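Local coordinates for protein ancestral congerin Con-anc (PDB 3AK0) that binds galactose-containing glycans as a reconstructed ancestral fish galectin, a lectin built on a beta-sandwich, at residues A[31-36]-A[86-91]; A[90-95]-A[116-121]. One frame throughout, in Å; residues are numbered along the deposited sequence.

Interaction 1 (A[31-36]-A[86-91]); sequences FSINVG and FQITIT
The hydrophobic core between the two sheets of the galectin beta-sandwich is crossed here, with F31, I33 and V35 of strand 31-35 meeting F86, I88 and I90 of strand 86-91. The strand axes pass 10.5 Å apart and diverge by only 23°, running in the same general direction. No hydrogen bond joins the segments, and that spacing is one of facing sheets, not of neighbouring strands. Contact begins at the aromatic end. CZ of F31 stands 3.8 Å above the plane of the F86 ring, over its centre, and the closest approach is F31 CE2 to F86 CZ at 3.6 Å. The planes are inclined at 42°, so the pair is neither a parallel stack nor a T-shaped one. Both rings place CG between their own backbone N and carbonyl carbon, and they enter the interface from opposite directions. In this sandwich strand 30-35 belongs to the sheet that carries the glycan-pocket residues H45, D47 and R49, while strand 85-92 lies in the five-stranded sheet opposite. Further along, I33 and I88 lie alongside each other, pointing opposite ways, with I33 CG1 4.0 Å from I88 CD1. I90 then presents CD1 to two partners, 4.2 Å from I33 CG2 and 4.1 Å from V35 CG2, the valine meeting it tip to tip. N34 points away from strand 86-91: its ND2 donates to S32 OG at 3.0 Å, with an N-H...O angle of 161°, and its OD1 is hydrogen-bonded to ND1 of the pocket residue H45.

Interaction 2 (A[90-95]-A[116-121]); sequences ITFDID and EAFNFI
An edge-to-face aromatic contact between F92 and F118 lies toward one end of the beta-sandwich, where the last residues of strand 85-92 pass the start of strand 117-125 in the opposite sheet. The evidence is in the ring geometry: the centroids are 4.8 Å apart, the planes are inclined at 71°, and CE2 of F118 sits 3.5 Å above the F92 plane, over its centre. F118 therefore supplies the edge and F92 the face. CD2 of F118 adds a second edge atom, 3.7 Å from F92 CE1. The two side chains overlap from opposite sides; F118 has CG anti to its carbonyl carbon (chi1 -56°), whereas F92 has CG wedged between its backbone N and carbonyl carbon (chi1 61°). The rim of the F92 ring meets backbone as well. E116 O lies 3.6 Å from F92 CE2, at the ring edge and near its plane, a placement consistent with a weak attraction between the carbonyl oxygen and the ring's C-H edge. A117 CA approaches F92 CZ obliquely at 4.1 Å. Toward the surface, I94 extends its chain so that CD1 comes 4.2 Å from E116 OE2, a loose exposed contact. The loop carrying I94 is shaped by an Asx turn, in which D93 OD2 accepts from D95 N at 2.9 Å; the same oxygen also takes the N-H of T96, and D93 OD1 is hydrogen-bonded to Y98 OH. Around the aromatic pair, F12 of strand 10-13 meets F92 edge-to-face, F97 of strand 96-100 meets the F118 ring, and V35 of strand 30-35 and A43 of strand 41-52 also touch F118.

Interactions 1 and 2 are successive bridges from strand 85-92 to the opposite sheet, their centres about 11 Å apart; I90 and T91 belong to both ranges. Across that sheet the strands of 31-36 and 116-121 are neighbours, joined by probable hydrogen bonds from G36 N to F120 O (2.8 Å) and from N119 N to G36 O (3.0 Å), where N119 and F120 both face G36 in a classic beta bulge. V35 touches F118 and so links the two packed clusters. Interaction 1 lies nearer the middle of the chain and, through F31, has a side chain about 10 Å from the bound galactose and about 14 Å from the glucose.

Interaction 1 (A[31-36]-A[86-91])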
# COMPACT_ATOMS: atom_id res chain seq x y z
N PHE A 31 18.13 -0.09 2.96
CA PHE A 31 16.83 0.15 2.35
C PHE A 31 16.27 1.46 2.87
O PHE A 31 16.56 1.85 4.01
CB PHE A 31 15.86 -1.02 2.60
CG PHE A 31 15.30 -1.08 3.98
CD1 PHE A 31 16.01 -1.70 5.02
CD2 PHE A 31 14.05 -0.54 4.27
CE1 PHE A 31 15.51 -1.75 6.31
CE2 PHE A 31 13.53 -0.60 5.55
CZ PHE A 31 14.25 -1.21 6.58
N SER A 32 15.44 2.12 2.06
CA SER A 32 14.79 3.33 2.56
C SER A 32 13.27 3.30 2.51
O SER A 32 12.70 2.64 1.65
CB SER A 32 15.34 4.56 1.81
OG SER A 32 15.06 4.48 0.42
N ILE A 33 12.64 4.02 3.46
CA ILE A 33 11.22 4.37 3.38
C ILE A 33 11.14 5.86 3.09
O ILE A 33 11.88 6.66 3.69
CB ILE A 33 10.49 4.02 4.70
CG1 ILE A 33 10.68 2.54 5.03
CG2 ILE A 33 9.00 4.36 4.57
CD1 ILE A 33 10.24 1.61 3.96
N ASN A 34 10.25 6.23 2.17
CA ASN A 34 10.22 7.58 1.63
C ASN A 34 8.80 8.07 1.61
O ASN A 34 7.90 7.35 1.15
CB ASN A 34 10.74 7.56 0.20
CG ASN A 34 12.16 7.11 0.11
OD1 ASN A 34 13.09 7.92 0.24
ND2 ASN A 34 12.36 5.80 -0.09
N VAL A 35 8.58 9.28 2.13
CA VAL A 35 7.24 9.85 2.19
C VAL A 35 7.28 11.21 1.53
O VAL A 35 8.13 12.04 1.85
CB VAL A 35 6.76 10.05 3.67
CG1 VAL A 35 5.40 10.76 3.71
CG2 VAL A 35 6.72 8.70 4.43
N GLY A 36 6.34 11.45 0.62
CA GLY A 36 6.32 12.74 -0.06
C GLY A 36 5.25 12.79 -1.13
O GLY A 36 4.06 12.57 -0.84
N PHE A 86 10.78 -6.06 10.00
CA PHE A 86 10.79 -4.75 10.65
C PHE A 86 9.42 -4.10 10.53
O PHE A 86 8.65 -4.41 9.63
CB PHE A 86 11.81 -3.84 9.94
CG PHE A 86 11.36 -3.37 8.58
CD1 PHE A 86 11.59 -4.14 7.43
CD2 PHE A 86 10.72 -2.12 8.45
CE1 PHE A 86 11.16 -3.70 6.18
CE2 PHE A 86 10.27 -1.68 7.19
CZ PHE A 86 10.49 -2.46 6.06
N GLN A 87 9.14 -3.14 11.43
CA GLN A 87 8.04 -2.22 11.20
C GLN A 87 8.36 -0.89 11.86
O GLN A 87 9.00 -0.85 12.92
CB GLN A 87 6.67 -2.76 11.64
CG GLN A 87 6.43 -2.95 13.11
CD GLN A 87 4.98 -3.36 13.39
OE1 GLN A 87 4.08 -2.51 13.52
NE2 GLN A 87 4.74 -4.66 13.47
N ILE A 88 7.99 0.19 11.17
CA ILE A 88 8.14 1.54 11.68
C ILE A 88 6.82 2.29 11.55
O ILE A 88 6.02 1.99 10.65
CB ILE A 88 9.30 2.32 10.96
CG1 ILE A 88 8.95 2.61 9.50
CG2 ILE A 88 10.66 1.59 11.07
CD1 ILE A 88 9.88 3.61 8.83
N THR A 89 6.60 3.27 12.44
CA THR A 89 5.39 4.09 12.43
C THR A 89 5.79 5.55 12.32
O THR A 89 6.60 6.04 13.12
CB THR A 89 4.52 3.84 13.66
OG1 THR A 89 4.05 2.48 13.62
CG2 THR A 89 3.33 4.76 13.67
N ILE A 90 5.24 6.21 11.30
CA ILE A 90 5.52 7.63 11.01
C ILE A 90 4.31 8.50 11.30
O ILE A 90 3.18 8.18 10.91
CB ILE A 90 5.96 7.78 9.53
CG1 ILE A 90 7.23 6.95 9.31
CG2 ILE A 90 6.24 9.26 9.19
CD1 ILE A 90 7.58 6.62 7.83
N THR A 91 4.56 9.61 12.00
CA THR A 91 3.55 10.63 12.22
C THR A 91 4.20 11.97 11.95
O THR A 91 5.41 12.02 11.78
CB THR A 91 3.02 10.66 13.66
OG1 THR A 91 4.12 10.76 14.58
CG2 THR A 91 2.27 9.40 13.95

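Interaction 2 (A[90-95]-A[116-121])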
# COMPACT_ATOMS: atom_id res chain seq x y z
N ILE A 90 5.24 6.21 11.30
CA ILE A 90 5.52 7.63 11.01
C ILE A 90 4.31 8.50 11.30
O ILE A 90 3.18 8.18 10.91
CB ILE A 90 5.96 7.78 9.53
CG1 ILE A 90 7.23 6.95 9.31
CG2 ILE A 90 6.24 9.26 9.19
CD1 ILE A 90 7.58 6.62 7.83
N THR A 91 4.56 9.61 12.00
CA THR A 91 3.55 10.63 12.22
C THR A 91 4.20 11.97 11.95
O THR A 91 5.41 12.02 11.78
CB THR A 91 3.02 10.66 13.66
OG1 THR A 91 4.12 10.76 14.58
CG2 THR A 91 2.27 9.40 13.95
N PHE A 92 3.42 13.04 11.93
CA PHE A 92 4.03 14.38 11.77
C PHE A 92 3.06 15.45 12.25
O PHE A 92 1.84 15.25 12.26
CB PHE A 92 4.39 14.66 10.30
CG PHE A 92 3.23 14.66 9.36
CD1 PHE A 92 2.81 13.47 8.76
CD2 PHE A 92 2.61 15.85 9.01
CE1 PHE A 92 1.73 13.48 7.88
CE2 PHE A 92 1.54 15.85 8.14
CZ PHE A 92 1.11 14.66 7.56
N ASP A 93 3.62 16.59 12.65
CA ASP A 93 2.82 17.81 12.72
C ASP A 93 3.42 18.76 11.67
O ASP A 93 4.26 18.34 10.85
CB ASP A 93 2.79 18.38 14.14
CG ASP A 93 4.18 18.64 14.73
OD1 ASP A 93 4.32 18.45 15.96
OD2 ASP A 93 5.14 19.01 14.02
N ILE A 94 3.00 20.02 11.68
CA ILE A 94 3.42 20.93 10.62
C ILE A 94 4.92 21.26 10.72
O ILE A 94 5.53 21.75 9.76
CB ILE A 94 2.58 22.23 10.66
CG1 ILE A 94 2.72 22.99 9.35
CG2 ILE A 94 2.94 23.08 11.86
CD1 ILE A 94 1.80 24.22 9.21
N ASP A 95 5.52 20.97 11.87
CA ASP A 95 6.93 21.27 12.07
C ASP A 95 7.89 20.09 11.94
O ASP A 95 9.03 20.24 11.50
CB ASP A 95 7.11 21.95 13.42
CG ASP A 95 6.67 23.43 13.37
OD1 ASP A 95 7.22 24.17 12.52
OD2 ASP A 95 5.82 23.83 14.15
N GLU A 116 0.85 19.75 5.51
CA GLU A 116 -0.14 19.13 6.41
C GLU A 116 -0.65 17.79 5.90
O GLU A 116 -1.48 17.16 6.57
CB GLU A 116 -1.34 20.07 6.57
CG GLU A 116 -1.10 21.31 7.39
CD GLU A 116 -2.27 22.31 7.31
OE1 GLU A 116 -3.37 21.97 6.79
OE2 GLU A 116 -2.07 23.45 7.75
N ALA A 117 -0.14 17.34 4.75
CA ALA A 117 -0.55 16.09 4.14
C ALA A 117 0.49 15.67 3.12
O ALA A 117 1.16 16.53 2.54
CB ALA A 117 -1.92 16.26 3.45
N PHE A 118 0.61 14.36 2.91
CA PHE A 118 1.47 13.82 1.85
C PHE A 118 0.69 12.76 1.10
O PHE A 118 -0.33 12.27 1.61
CB PHE A 118 2.75 13.19 2.44
CG PHE A 118 3.50 14.16 3.27
CD1 PHE A 118 4.30 15.12 2.67
CD2 PHE A 118 3.28 14.21 4.65
CE1 PHE A 118 4.93 16.11 3.44
CE2 PHE A 118 3.93 15.18 5.43
CZ PHE A 118 4.74 16.15 4.81
N ASN A 119 1.14 12.41 -0.10
CA ASN A 119 0.31 11.56 -0.94
C ASN A 119 1.05 10.38 -1.56
O ASN A 119 0.47 9.64 -2.36
CB ASN A 119 -0.37 12.39 -2.03
CG ASN A 119 0.61 13.22 -2.83
OD1 ASN A 119 1.23 12.74 -3.77
ND2 ASN A 119 0.72 14.52 -2.48
N PHE A 120 2.30 10.16 -1.18
CA PHE A 120 3.14 9.18 -1.88
C PHE A 120 4.10 8.54 -0.89
O PHE A 120 4.71 9.25 -0.07
CB PHE A 120 3.91 9.86 -3.01
CG PHE A 120 4.70 8.92 -3.87
CD1 PHE A 120 4.10 8.31 -4.97
CD2 PHE A 120 6.05 8.69 -3.62
CE1 PHE A 120 4.82 7.43 -5.78
CE2 PHE A 120 6.79 7.82 -4.43
CZ PHE A 120 6.17 7.19 -5.50
N ILE A 121 4.20 7.21 -0.93
CA ILE A 121 5.24 6.49 -0.16
C ILE A 121 5.96 5.55 -1.13
O ILE A 121 5.35 5.02 -2.05
CB ILE A 121 4.61 5.63 0.99
CG1 ILE A 121 3.72 6.48 1.89
CG2 ILE A 121 5.71 4.83 1.80
CD1 ILE A 121 2.59 5.69 2.53